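Local coordinates for Ras GTPase-activating-like protein IQGAP2 (Homo sapiens, PDB 5CJP) that probably serves as a scaffold that binds GTP-loaded Rho-family GTPases through a domain related to Ras GTPase-activating proteins, at residues Tyr237-Pro240 against Ala241-Ala244; Pro360-Asn363 against Asp364-Glu368; Lys9-Glu12 against Thr13-Leu17; Val83-Ile86 against Val87-Asn90; Thr46-Phe49 against Thr50-Tyr54. All blocks are in the same frame, centred on the assembly; numbering follows the deposited sequence.

Contact 1: residues Tyr237-Pro240 against Ala241-Ala244; sequences YMNP and AIVA
With chi1 at -69°, Ile242 swings CG1 beside its own backbone N and back over the preceding turn, where CG1 comes 3.7 Å from Met238 O and the far methyl CD1 follows at 4.0 Å from the same oxygen. Val243 does the like with CG2: at chi1 165° CG1 is anti to the backbone N, which puts CG2 beside it, 3.7 Å from Asn239 O. These are the last turns of helix 222-243, part of the all-helical GTPase-activator domain, and the i to i+4 pattern that ends them shows how a helix runs out. The amides of Ile242 and Val243 reach back to Met238 O and Asn239 O, the second of these bonds the straighter at 167°. The helix is kinked at Pro240, whose N carries no hydrogen for the turn before it, while its carbonyl still takes the amide of Ala244, the residue at which helical geometry is given up. Ala241 adds a small methyl, CB lying 3.4 Å from Met238 O, and packs on Leu114 of helix 111-123. Ile242 lies against Leu114 too and against Val187, and Val243 against Ala271, so the helix end is buried on several sides. A chain of another protein also packs here, and the ND2 of Asn239 is hydrogen-bonded to an aromatic side chain on it. The OD1 of Asn239 is weakly hydrogen-bonded to Tyr234 OH, and within the turn it makes a loose touch with Ile242 CD1 at 4.2 Å.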
loop_
_atom_site.group_PDB
_atom_site.type_symbol
_atom_site.label_atom_id
_atom_site.label_comp_id
_atom_site.label_asym_id
_atom_site.label_seq_id
_atom_site.Cartn_x
_atom_site.Cartn_y
_atom_site.Cartn_z
ATOM N N TYR E 237 -21.381 -3.922 22.054
ATOM C CA TYR E 237 -21.402 -3.851 20.598
ATOM C C TYR E 237 -21.843 -2.555 19.928
ATOM O O TYR E 237 -21.081 -1.959 19.174
ATOM C CB TYR E 237 -22.238 -5.010 20.046
ATOM C CG TYR E 237 -22.330 -5.056 18.534
ATOM C CD1 TYR E 237 -21.171 -5.054 17.738
ATOM C CD2 TYR E 237 -23.576 -5.137 17.896
ATOM C CE1 TYR E 237 -21.252 -5.135 16.350
ATOM C CE2 TYR E 237 -23.671 -5.221 16.499
ATOM C CZ TYR E 237 -22.506 -5.219 15.733
ATOM O OH TYR E 237 -22.591 -5.298 14.349
ATOM N N MET E 238 -23.063 -2.106 20.190
ATOM C CA MET E 238 -23.542 -0.899 19.520
ATOM C C MET E 238 -23.597 0.416 20.282
ATOM O O MET E 238 -23.512 1.472 19.668
ATOM C CB MET E 238 -24.904 -1.168 18.908
ATOM C CG MET E 238 -25.993 -1.460 19.899
ATOM S SD MET E 238 -27.415 -1.968 18.945
ATOM C CE MET E 238 -27.562 -3.741 19.448
ATOM N N ASN E 239 -23.734 0.374 21.604
ATOM C CA ASN E 239 -23.805 1.613 22.366
ATOM C C ASN E 239 -22.586 2.509 22.084
ATOM O O ASN E 239 -22.692 3.741 22.038
ATOM C CB ASN E 239 -23.939 1.304 23.860
ATOM C CG ASN E 239 -24.556 2.451 24.634
ATOM O OD1 ASN E 239 -25.513 3.079 24.179
ATOM N ND2 ASN E 239 -24.022 2.720 25.815
ATOM N N PRO E 240 -21.400 1.903 21.915
ATOM C CA PRO E 240 -20.245 2.757 21.634
ATOM C C PRO E 240 -20.370 3.461 20.281
ATOM O O PRO E 240 -19.877 4.573 20.103
ATOM C CB PRO E 240 -19.082 1.771 21.675
ATOM C CG PRO E 240 -19.510 0.825 22.762
ATOM C CD PRO E 240 -20.967 0.586 22.428
ATOM N N ALA E 241 -21.034 2.826 19.323
ATOM C CA ALA E 241 -21.178 3.432 18.010
ATOM C C ALA E 241 -22.176 4.589 18.033
ATOM O O ALA E 241 -22.120 5.510 17.200
ATOM C CB ALA E 241 -21.600 2.396 17.010
ATOM N N ILE E 242 -23.097 4.545 18.985
ATOM C CA ILE E 242 -24.062 5.612 19.120
ATOM C C ILE E 242 -23.335 6.822 19.740
ATOM O O ILE E 242 -23.463 7.949 19.270
ATOM C CB ILE E 242 -25.226 5.173 20.021
ATOM C CG1 ILE E 242 -26.050 4.098 19.308
ATOM C CG2 ILE E 242 -26.087 6.370 20.402
ATOM C CD1 ILE E 242 -26.986 3.390 20.228
ATOM N N VAL E 243 -22.554 6.572 20.786
ATOM C CA VAL E 243 -21.810 7.616 21.478
ATOM C C VAL E 243 -20.639 8.169 20.675
ATOM O O VAL E 243 -20.287 9.341 20.800
ATOM C CB VAL E 243 -21.284 7.088 22.819
ATOM C CG1 VAL E 243 -20.204 8.015 23.372
ATOM C CG2 VAL E 243 -22.430 6.970 23.798
ATOM N N ALA E 244 -20.022 7.330 19.859
ATOM C CA ALA E 244 -18.897 7.790 19.056
ATOM C C ALA E 244 -19.014 7.342 17.612
ATOM O O ALA E 244 -18.237 6.518 17.154
ATOM C CB ALA E 244 -17.585 7.290 19.651
#

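Contact 2: residues Pro360-Asn363 against Asp364-Glu368; sequences PEKN and DLLSE
Lys362 and Leu366 meet along one flank of helix 361-372, in the first turns of this near-terminal alpha-helix. Their contact is apolar: the two side chains lie side by side and point the same way, and the lysine, with CG anti to the backbone N (chi1 174°) and the chain extended beyond, lays its methylenes along the leucine. CE approaches Leu366 CD2 to 3.6 Å, and CG stands 3.9 Å from the same methyl. Backbone bonds form the second group. Leu365 N donates to Glu361 O and Leu366 N to Lys362 O, both at 163°, whereas Ser367 N reaches Asn363 O only weakly. Side-chain polar groups make the third. The hydroxyl OG of Ser367 lies 3.0 Å from Asn363 O, at best a weak bond, since its one proton may go instead to Leu31 O of the second subunit. That subunit also packs its Gln34 on Asn363, Asp364 and Ser367, and Tyr27 on Lys362, so this part of the helix lies in the contact between two copies of the protein. The carboxylate of Asp364 folds beside the helix start without a bond there: OD2 is 3.2 Å from Pro360 O, and both are acceptors.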
loop_
_atom_site.group_PDB
_atom_site.type_symbol
_atom_site.label_atom_id
_atom_site.label_comp_id
_atom_site.label_asym_id
_atom_site.label_seq_id
_atom_site.Cartn_x
_atom_site.Cartn_y
_atom_site.Cartn_z
ATOM N N PRO E 360 34.585 -13.408 -9.262
ATOM C CA PRO E 360 33.526 -13.829 -8.332
ATOM C C PRO E 360 32.523 -14.831 -8.914
ATOM O O PRO E 360 31.683 -14.478 -9.754
ATOM C CB PRO E 360 32.847 -12.512 -7.955
ATOM C CG PRO E 360 33.905 -11.486 -8.191
ATOM C CD PRO E 360 34.523 -11.953 -9.479
ATOM N N GLU E 361 32.614 -16.075 -8.450
ATOM C CA GLU E 361 31.715 -17.127 -8.907
ATOM C C GLU E 361 30.315 -16.878 -8.339
ATOM O O GLU E 361 29.334 -17.461 -8.790
ATOM C CB GLU E 361 32.247 -18.500 -8.466
ATOM C CG GLU E 361 32.289 -18.722 -6.955
ATOM C CD GLU E 361 33.055 -19.983 -6.563
ATOM O OE1 GLU E 361 32.791 -21.058 -7.149
ATOM O OE2 GLU E 361 33.923 -19.898 -5.663
ATOM N N LYS E 362 30.242 -15.997 -7.349
ATOM C CA LYS E 362 28.985 -15.629 -6.708
ATOM C C LYS E 362 28.119 -14.751 -7.635
ATOM O O LYS E 362 26.906 -14.931 -7.729
ATOM C CB LYS E 362 29.282 -14.862 -5.414
ATOM C CG LYS E 362 28.050 -14.311 -4.734
ATOM C CD LYS E 362 28.404 -13.474 -3.517
ATOM C CE LYS E 362 27.163 -12.744 -3.004
ATOM N NZ LYS E 362 27.453 -11.825 -1.869
ATOM N N ASN E 363 28.756 -13.801 -8.313
ATOM C CA ASN E 363 28.059 -12.896 -9.210
ATOM C C ASN E 363 27.459 -13.646 -10.379
ATOM O O ASN E 363 26.430 -13.241 -10.930
ATOM C CB ASN E 363 29.011 -11.821 -9.732
ATOM C CG ASN E 363 29.651 -11.018 -8.618
ATOM O OD1 ASN E 363 30.368 -10.058 -8.874
ATOM N ND2 ASN E 363 29.404 -11.407 -7.377
ATOM N N ASP E 364 28.096 -14.739 -10.766
ATOM C CA ASP E 364 27.600 -15.514 -11.889
ATOM C C ASP E 364 26.430 -16.385 -11.456
ATOM O O ASP E 364 25.396 -16.427 -12.125
ATOM C CB ASP E 364 28.734 -16.350 -12.474
ATOM C CG ASP E 364 29.918 -15.488 -12.895
ATOM O OD1 ASP E 364 29.700 -14.463 -13.581
ATOM O OD2 ASP E 364 31.067 -15.837 -12.541
ATOM N N LEU E 365 26.583 -17.060 -10.323
ATOM C CA LEU E 365 25.507 -17.901 -9.822
ATOM C C LEU E 365 24.280 -17.031 -9.563
ATOM O O LEU E 365 23.190 -17.319 -10.048
ATOM C CB LEU E 365 25.931 -18.604 -8.527
ATOM C CG LEU E 365 27.020 -19.673 -8.657
ATOM C CD1 LEU E 365 27.267 -20.318 -7.301
ATOM C CD2 LEU E 365 26.593 -20.724 -9.675
ATOM N N LEU E 366 24.481 -15.955 -8.809
ATOM C CA LEU E 366 23.414 -15.045 -8.464
ATOM C C LEU E 366 22.747 -14.421 -9.687
ATOM O O LEU E 366 21.553 -14.108 -9.649
ATOM C CB LEU E 366 23.960 -13.965 -7.519
ATOM C CG LEU E 366 23.336 -13.815 -6.112
ATOM C CD1 LEU E 366 22.810 -15.161 -5.605
ATOM C CD2 LEU E 366 24.362 -13.250 -5.147
ATOM N N SER E 367 23.495 -14.250 -10.778
ATOM C CA SER E 367 22.941 -13.659 -11.993
ATOM C C SER E 367 22.144 -14.660 -12.795
ATOM O O SER E 367 21.133 -14.313 -13.405
ATOM C CB SER E 367 24.043 -13.082 -12.882
ATOM O OG SER E 367 24.323 -11.739 -12.536
ATOM N N GLU E 368 22.617 -15.898 -12.818
ATOM C CA GLU E 368 21.907 -16.952 -13.534
ATOM C C GLU E 368 20.589 -17.180 -12.796
ATOM O O GLU E 368 19.514 -17.227 -13.396
ATOM C CB GLU E 368 22.718 -18.256 -13.524
ATOM C CG GLU E 368 24.072 -18.182 -14.211
ATOM C CD GLU E 368 23.966 -17.852 -15.688
ATOM O OE1 GLU E 368 23.267 -18.589 -16.415
ATOM O OE2 GLU E 368 24.585 -16.856 -16.120
#

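Contact 3: residues Lys9-Glu12 against Thr13-Leu17; sequences KTLE and TYQQL
Thr10 and Tyr14 lie side by side and point the same way, the methyl CG2 of the threonine meeting the rim of the phenol ring in its plane, 3.8 Å from CD2. The same edge is close to the carbonyl of Thr10, which also takes the amide of Tyr14. Glu12 and Gln15 are set differently: their extended chains slant across each other, carboxylate and amide planes 63° apart, and Gln15 OE1 stands 3.7 Å from Glu12 CG. The other end of that amide is used elsewhere, NE2 being hydrogen-bonded to Ile341 O in strand 337-343. All this belongs to successive turns of helix 7-23, laid on one side against that strand and on another against the second subunit, whose Leu373 packs on Thr13 and Tyr14. Thr13 keeps its hydroxyl within the helix. At chi1 -58° OG1 sits beside the backbone N and donates to Lys9 O at 2.7 Å, a carbonyl that receives just a weak bond from Thr13 N. A valine in place of Thr13 would probably leave Lys9 O with that weak amide bond alone from this turn. Further along, Gln16 N donates to Glu12 O from above the carbonyl plane, and Gln16 CG rests 3.4 Å from Glu12 O.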
loop_
_atom_site.group_PDB
_atom_site.type_symbol
_atom_site.label_atom_id
_atom_site.label_comp_id
_atom_site.label_asym_id
_atom_site.label_seq_id
_atom_site.Cartn_x
_atom_site.Cartn_y
_atom_site.Cartn_z
ATOM N N LYS E 9 16.579 -14.020 20.710
ATOM C CA LYS E 9 15.429 -14.548 21.433
ATOM C C LYS E 9 14.226 -13.675 21.068
ATOM O O LYS E 9 13.104 -14.165 20.923
ATOM C CB LYS E 9 15.690 -14.499 22.942
ATOM C CG LYS E 9 15.205 -15.728 23.714
ATOM C CD LYS E 9 13.696 -15.924 23.610
ATOM C CE LYS E 9 13.198 -16.990 24.583
ATOM N NZ LYS E 9 13.824 -18.321 24.345
ATOM N N THR E 10 14.483 -12.378 20.912
ATOM C CA THR E 10 13.459 -11.410 20.535
ATOM C C THR E 10 13.129 -11.520 19.050
ATOM O O THR E 10 11.959 -11.575 18.653
ATOM C CB THR E 10 13.935 -9.987 20.817
ATOM O OG1 THR E 10 13.944 -9.775 22.229
ATOM C CG2 THR E 10 13.028 -8.960 20.143
ATOM N N LEU E 11 14.174 -11.549 18.231
ATOM C CA LEU E 11 14.009 -11.654 16.789
ATOM C C LEU E 11 13.195 -12.910 16.482
ATOM O O LEU E 11 12.363 -12.929 15.571
ATOM C CB LEU E 11 15.375 -11.748 16.095
ATOM C CG LEU E 11 15.250 -11.697 14.572
ATOM C CD1 LEU E 11 14.969 -10.280 14.179
ATOM C CD2 LEU E 11 16.496 -12.189 13.899
ATOM N N GLU E 12 13.453 -13.954 17.260
ATOM C CA GLU E 12 12.764 -15.221 17.093
ATOM C C GLU E 12 11.313 -15.167 17.566
ATOM O O GLU E 12 10.467 -15.918 17.086
ATOM C CB GLU E 12 13.536 -16.325 17.824
ATOM C CG GLU E 12 14.842 -16.707 17.121
ATOM C CD GLU E 12 15.671 -17.701 17.907
ATOM O OE1 GLU E 12 16.059 -17.373 19.047
ATOM O OE2 GLU E 12 15.941 -18.804 17.387
ATOM N N THR E 13 11.018 -14.267 18.495
ATOM C CA THR E 13 9.662 -14.133 18.983
ATOM C C THR E 13 8.885 -13.327 17.937
ATOM O O THR E 13 7.669 -13.491 17.781
ATOM C CB THR E 13 9.647 -13.438 20.373
ATOM O OG1 THR E 13 10.439 -14.208 21.289
ATOM C CG2 THR E 13 8.232 -13.336 20.931
ATOM N N TYR E 14 9.595 -12.480 17.197
ATOM C CA TYR E 14 8.958 -11.678 16.150
ATOM C C TYR E 14 8.680 -12.530 14.922
ATOM O O TYR E 14 7.627 -12.392 14.297
ATOM C CB TYR E 14 9.840 -10.489 15.762
ATOM C CG TYR E 14 9.481 -9.212 16.482
ATOM C CD1 TYR E 14 8.386 -8.456 16.080
ATOM C CD2 TYR E 14 10.208 -8.784 17.595
ATOM C CE1 TYR E 14 8.014 -7.306 16.764
ATOM C CE2 TYR E 14 9.849 -7.634 18.296
ATOM C CZ TYR E 14 8.746 -6.896 17.879
ATOM O OH TYR E 14 8.352 -5.762 18.577
ATOM N N GLN E 15 9.619 -13.411 14.582
ATOM C CA GLN E 15 9.456 -14.296 13.430
ATOM C C GLN E 15 8.256 -15.218 13.669
ATOM O O GLN E 15 7.497 -15.526 12.747
ATOM C CB GLN E 15 10.723 -15.134 13.218
ATOM C CG GLN E 15 12.000 -14.323 13.048
ATOM C CD GLN E 15 13.237 -15.207 12.904
ATOM O OE1 GLN E 15 13.459 -16.113 13.706
ATOM N NE2 GLN E 15 14.046 -14.942 11.881
ATOM N N GLN E 16 8.099 -15.657 14.915
ATOM C CA GLN E 16 6.978 -16.511 15.289
ATOM C C GLN E 16 5.675 -15.736 15.088
ATOM O O GLN E 16 4.690 -16.286 14.588
ATOM C CB GLN E 16 7.093 -16.952 16.757
ATOM C CG GLN E 16 7.932 -18.205 17.003
ATOM C CD GLN E 16 7.290 -19.470 16.449
ATOM O OE1 GLN E 16 6.178 -19.848 16.838
ATOM N NE2 GLN E 16 7.990 -20.135 15.537
ATOM N N LEU E 17 5.671 -14.461 15.474
ATOM C CA LEU E 17 4.476 -13.628 15.317
ATOM C C LEU E 17 4.126 -13.501 13.845
ATOM O O LEU E 17 2.969 -13.634 13.444
ATOM C CB LEU E 17 4.694 -12.224 15.909
ATOM C CG LEU E 17 3.564 -11.193 15.738
ATOM C CD1 LEU E 17 2.349 -11.605 16.568
ATOM C CD2 LEU E 17 4.061 -9.805 16.172
#

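Contact 4: residues Val83-Ile86 against Val87-Asn90; sequences VQDI and VTGN
Gln84 and Thr88 make the closer-knit half of this turn, their side chains slanting past each other so that Gln84 CG meets Thr88 CG2 at 3.7 Å. The glutamine chain, CG anti to the backbone N (chi1 171°) and extended beyond, runs past the methyl, and NE2 is still 4.0 Å from Thr88 CG2. The carbonyl of Gln84 is the gathering point: its O takes Thr88 N at 2.9 Å in a nearly straight bond of 168°, lying in the carbonyl plane, and a weak one from Thr88 OG1. That hydroxyl occupies the crowded position between backbone N and carbonyl carbon (chi1 64°), which leaves CG2 beside the N and facing Gln84. An alanine at Thr88 would probably leave Gln84 CG without its methyl neighbour and Gln84 O without the weak hydroxyl bond. Gln84 is the N-cap residue of the short helix 85-88, within the GTPase-activator domain, and Gly89 N donates to Asp85 O. The carboxylate of Asp85 serves the chain before it, OD2 accepting from the amides of Gln82 and Asp81. Ile86 belongs to the buried side, wedged among Val80, Ile213 and Ile228, and its CD1 is a loose 4.3 Å from Val87 CG2. Toward the partly exposed side the turn meets a chain of another protein, which has aromatic packing against Val87 and Thr88 and offers its backbone to Gln84 OE1 in a weak hydrogen bond. A bound GTP lies about 3 Å from the nearest side-chain atom of Gln84.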
loop_
_atom_site.group_PDB
_atom_site.type_symbol
_atom_site.label_atom_id
_atom_site.label_comp_id
_atom_site.label_asym_id
_atom_site.label_seq_id
_atom_site.Cartn_x
_atom_site.Cartn_y
_atom_site.Cartn_z
ATOM N N VAL E 83 -21.339 -15.752 38.106
ATOM C CA VAL E 83 -22.015 -15.079 36.997
ATOM C C VAL E 83 -21.466 -13.665 37.090
ATOM O O VAL E 83 -20.559 -13.417 37.873
ATOM C CB VAL E 83 -23.551 -15.041 37.190
ATOM C CG1 VAL E 83 -24.221 -14.350 36.009
ATOM C CG2 VAL E 83 -24.090 -16.439 37.340
ATOM N N GLN E 84 -21.993 -12.735 36.313
ATOM C CA GLN E 84 -21.505 -11.365 36.383
ATOM C C GLN E 84 -19.990 -11.260 36.183
ATOM O O GLN E 84 -19.476 -10.186 35.856
ATOM C CB GLN E 84 -21.880 -10.742 37.731
ATOM C CG GLN E 84 -21.212 -9.397 37.966
ATOM C CD GLN E 84 -21.487 -8.805 39.336
ATOM O OE1 GLN E 84 -22.593 -8.342 39.615
ATOM N NE2 GLN E 84 -20.475 -8.815 40.198
ATOM N N ASP E 85 -19.285 -12.373 36.379
ATOM C CA ASP E 85 -17.840 -12.418 36.211
ATOM C C ASP E 85 -17.464 -12.371 34.730
ATOM O O ASP E 85 -16.392 -11.873 34.384
ATOM C CB ASP E 85 -17.250 -13.682 36.859
ATOM C CG ASP E 85 -17.080 -13.552 38.376
ATOM O OD1 ASP E 85 -16.505 -12.542 38.828
ATOM O OD2 ASP E 85 -17.512 -14.466 39.119
ATOM N N ILE E 86 -18.334 -12.888 33.858
ATOM C CA ILE E 86 -18.053 -12.851 32.421
ATOM C C ILE E 86 -18.156 -11.406 31.973
ATOM O O ILE E 86 -17.780 -11.077 30.857
ATOM C CB ILE E 86 -19.053 -13.656 31.554
ATOM C CG1 ILE E 86 -20.012 -14.429 32.432
ATOM C CG2 ILE E 86 -18.319 -14.582 30.623
ATOM C CD1 ILE E 86 -21.002 -13.554 33.067
ATOM N N VAL E 87 -18.668 -10.546 32.849
ATOM C CA VAL E 87 -18.798 -9.137 32.529
ATOM C C VAL E 87 -17.722 -8.298 33.208
ATOM O O VAL E 87 -17.065 -7.484 32.557
ATOM C CB VAL E 87 -20.183 -8.587 32.935
ATOM C CG1 VAL E 87 -20.265 -7.124 32.600
ATOM C CG2 VAL E 87 -21.284 -9.336 32.201
ATOM N N THR E 88 -17.543 -8.487 34.509
ATOM C CA THR E 88 -16.533 -7.725 35.259
ATOM C C THR E 88 -15.108 -8.144 34.878
ATOM O O THR E 88 -14.167 -7.352 34.963
ATOM C CB THR E 88 -16.692 -7.920 36.791
ATOM O OG1 THR E 88 -16.458 -9.296 37.124
ATOM C CG2 THR E 88 -18.094 -7.522 37.246
ATOM N N GLY E 89 -14.970 -9.397 34.457
ATOM C CA GLY E 89 -13.679 -9.931 34.073
ATOM C C GLY E 89 -13.148 -9.451 32.739
ATOM O O GLY E 89 -12.023 -9.783 32.383
ATOM N N ASN E 90 -13.956 -8.696 31.996
ATOM C CA ASN E 90 -13.544 -8.157 30.699
ATOM C C ASN E 90 -12.732 -9.176 29.889
ATOM O O ASN E 90 -11.606 -8.892 29.477
ATOM C CB ASN E 90 -12.723 -6.887 30.931
ATOM C CG ASN E 90 -12.270 -6.223 29.639
ATOM O OD1 ASN E 90 -11.132 -5.754 29.536
ATOM N ND2 ASN E 90 -13.158 -6.165 28.654
#

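Contact 5: residues Thr46-Phe49 against Thr50-Tyr54; sequences TVIF and TLYNY
Ile48 and Tyr52, one turn apart on helix 37-54, form the first shell. The isoleucine methyl CG2 lies over one face of the tyrosine ring toward its hydroxyl end, 3.2 Å from CZ and 3.5 Å from CE1, a CH-pi type of approach in which the two side chains run obliquely to each other. Tyr52 has CG beside its backbone N (chi1 -70°), which folds the ring back over the preceding turn; Ile48 O also faces the ring, 3.4 Å above its plane and offset toward the rim. Phe49 adds a looser touch, its CD1 4.3 Å from Tyr52 CD2. Next come the bonds that fix the turn. Leu51 N donates to Val47 O and Tyr52 N to Ile48 O, both at 2.8 Å, while Thr50 OG1 reaches Thr46 O and outdoes the weak bond from its own amide. Further out, helix 92-102 holds the ring and its neighbours: the hydroxyl of Tyr52 is weakly bonded to Ser99 O, and Met96 packs on Ile48 and Leu51. Two separate chains of other proteins touch this helix, one giving an aromatic partner to Asn53 ND2 and the other a basic side chain that bonds weakly to Thr50 OG1. The chemistry implies a divided helix: one flank is apolar and turned to helices of the same chain, whereas Thr50 OG1, donating to Thr46 O, could also accept weakly from the basic, probably charged, side chain of the other protein.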
loop_
_atom_site.group_PDB
_atom_site.type_symbol
_atom_site.label_atom_id
_atom_site.label_comp_id
_atom_site.label_asym_id
_atom_site.label_seq_id
_atom_site.Cartn_x
_atom_site.Cartn_y
_atom_site.Cartn_z
ATOM N N THR E 46 -4.046 -5.705 14.832
ATOM C CA THR E 46 -3.339 -6.443 13.803
ATOM C C THR E 46 -3.839 -7.871 13.586
ATOM O O THR E 46 -3.846 -8.360 12.461
ATOM C CB THR E 46 -1.829 -6.393 14.085
ATOM O OG1 THR E 46 -1.340 -7.709 14.355
ATOM C CG2 THR E 46 -1.562 -5.472 15.288
ATOM N N VAL E 47 -4.289 -8.543 14.633
ATOM C CA VAL E 47 -4.799 -9.896 14.427
ATOM C C VAL E 47 -6.202 -9.841 13.826
ATOM O O VAL E 47 -6.548 -10.623 12.931
ATOM C CB VAL E 47 -4.845 -10.707 15.743
ATOM C CG1 VAL E 47 -3.460 -10.734 16.385
ATOM C CG2 VAL E 47 -5.857 -10.111 16.697
ATOM N N ILE E 48 -7.004 -8.901 14.317
ATOM C CA ILE E 48 -8.357 -8.751 13.820
ATOM C C ILE E 48 -8.286 -8.445 12.333
ATOM O O ILE E 48 -9.029 -9.034 11.521
ATOM C CB ILE E 48 -9.078 -7.612 14.521
ATOM C CG1 ILE E 48 -9.199 -7.912 16.023
ATOM C CG2 ILE E 48 -10.420 -7.384 13.881
ATOM C CD1 ILE E 48 -10.057 -9.054 16.321
ATOM N N PHE E 49 -7.375 -7.539 11.968
ATOM C CA PHE E 49 -7.224 -7.151 10.564
ATOM C C PHE E 49 -6.962 -8.370 9.696
ATOM O O PHE E 49 -7.457 -8.472 8.576
ATOM C CB PHE E 49 -6.078 -6.148 10.390
ATOM C CG PHE E 49 -5.976 -5.597 9.003
ATOM C CD1 PHE E 49 -6.928 -4.693 8.524
ATOM C CD2 PHE E 49 -4.978 -6.034 8.130
ATOM C CE1 PHE E 49 -6.890 -4.237 7.187
ATOM C CE2 PHE E 49 -4.936 -5.582 6.793
ATOM C CZ PHE E 49 -5.894 -4.687 6.328
ATOM N N THR E 50 -6.179 -9.297 10.226
ATOM C CA THR E 50 -5.844 -10.505 9.510
ATOM C C THR E 50 -7.029 -11.436 9.470
ATOM O O THR E 50 -7.306 -12.049 8.438
ATOM C CB THR E 50 -4.678 -11.194 10.177
ATOM O OG1 THR E 50 -3.580 -10.283 10.203
ATOM C CG2 THR E 50 -4.281 -12.451 9.411
ATOM N N LEU E 51 -7.730 -11.545 10.596
ATOM C CA LEU E 51 -8.903 -12.400 10.660
ATOM C C LEU E 51 -9.973 -11.926 9.659
ATOM O O LEU E 51 -10.726 -12.735 9.122
ATOM C CB LEU E 51 -9.462 -12.417 12.074
ATOM C CG LEU E 51 -8.541 -13.117 13.074
ATOM C CD1 LEU E 51 -9.151 -13.016 14.463
ATOM C CD2 LEU E 51 -8.350 -14.580 12.691
ATOM N N TYR E 52 -10.033 -10.623 9.391
ATOM C CA TYR E 52 -11.019 -10.116 8.441
ATOM C C TYR E 52 -10.844 -10.789 7.091
ATOM O O TYR E 52 -11.818 -11.162 6.457
ATOM C CB TYR E 52 -10.904 -8.597 8.241
ATOM C CG TYR E 52 -11.330 -7.731 9.412
ATOM C CD1 TYR E 52 -12.391 -8.103 10.244
ATOM C CD2 TYR E 52 -10.693 -6.500 9.659
ATOM C CE1 TYR E 52 -12.802 -7.282 11.289
ATOM C CE2 TYR E 52 -11.099 -5.670 10.693
ATOM C CZ TYR E 52 -12.155 -6.063 11.502
ATOM O OH TYR E 52 -12.582 -5.223 12.513
ATOM N N ASN E 53 -9.602 -10.943 6.650
ATOM C CA ASN E 53 -9.333 -11.588 5.363
ATOM C C ASN E 53 -9.418 -13.101 5.521
ATOM O O ASN E 53 -9.945 -13.797 4.660
ATOM C CB ASN E 53 -7.936 -11.212 4.850
ATOM C CG ASN E 53 -7.542 -11.992 3.616
ATOM O OD1 ASN E 53 -8.077 -11.775 2.529
ATOM N ND2 ASN E 53 -6.605 -12.926 3.782
ATOM N N TYR E 54 -8.901 -13.602 6.631
ATOM C CA TYR E 54 -8.921 -15.035 6.867
ATOM C C TYR E 54 -10.344 -15.614 6.935
ATOM O O TYR E 54 -10.625 -16.643 6.339
ATOM C CB TYR E 54 -8.153 -15.364 8.152
ATOM C CG TYR E 54 -8.104 -16.836 8.438
ATOM C CD1 TYR E 54 -7.219 -17.658 7.761
ATOM C CD2 TYR E 54 -8.997 -17.428 9.360
ATOM C CE1 TYR E 54 -7.214 -19.040 7.981
ATOM C CE2 TYR E 54 -8.994 -18.811 9.588
ATOM C CZ TYR E 54 -8.105 -19.598 8.899
ATOM O OH TYR E 54 -8.073 -20.941 9.131
#

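How the contacts relate
All five contacts are single turns or neighbouring turns of helices, and they come along the chain in the order contact 3, contact 5, contact 4, contact 1, contact 2, each on a different helix. Contacts 1 and 4 both belong to the GTPase-activator domain, their centres about 20 Å apart; contact 5 lies about 22 Å from contact 1 between centres. Contacts 1, 3, 4 and 5 all meet chains of other proteins. Contacts 3 and 5 come nearest each other, about 6 Å between nearest atoms. Contact 2 stands about 60 Å from contact 1 between centres. Partner contacts thus run along much of the chain, while contacts 2 and 3, near its two termini, meet the second copy, consistent with both termini joining in self-association.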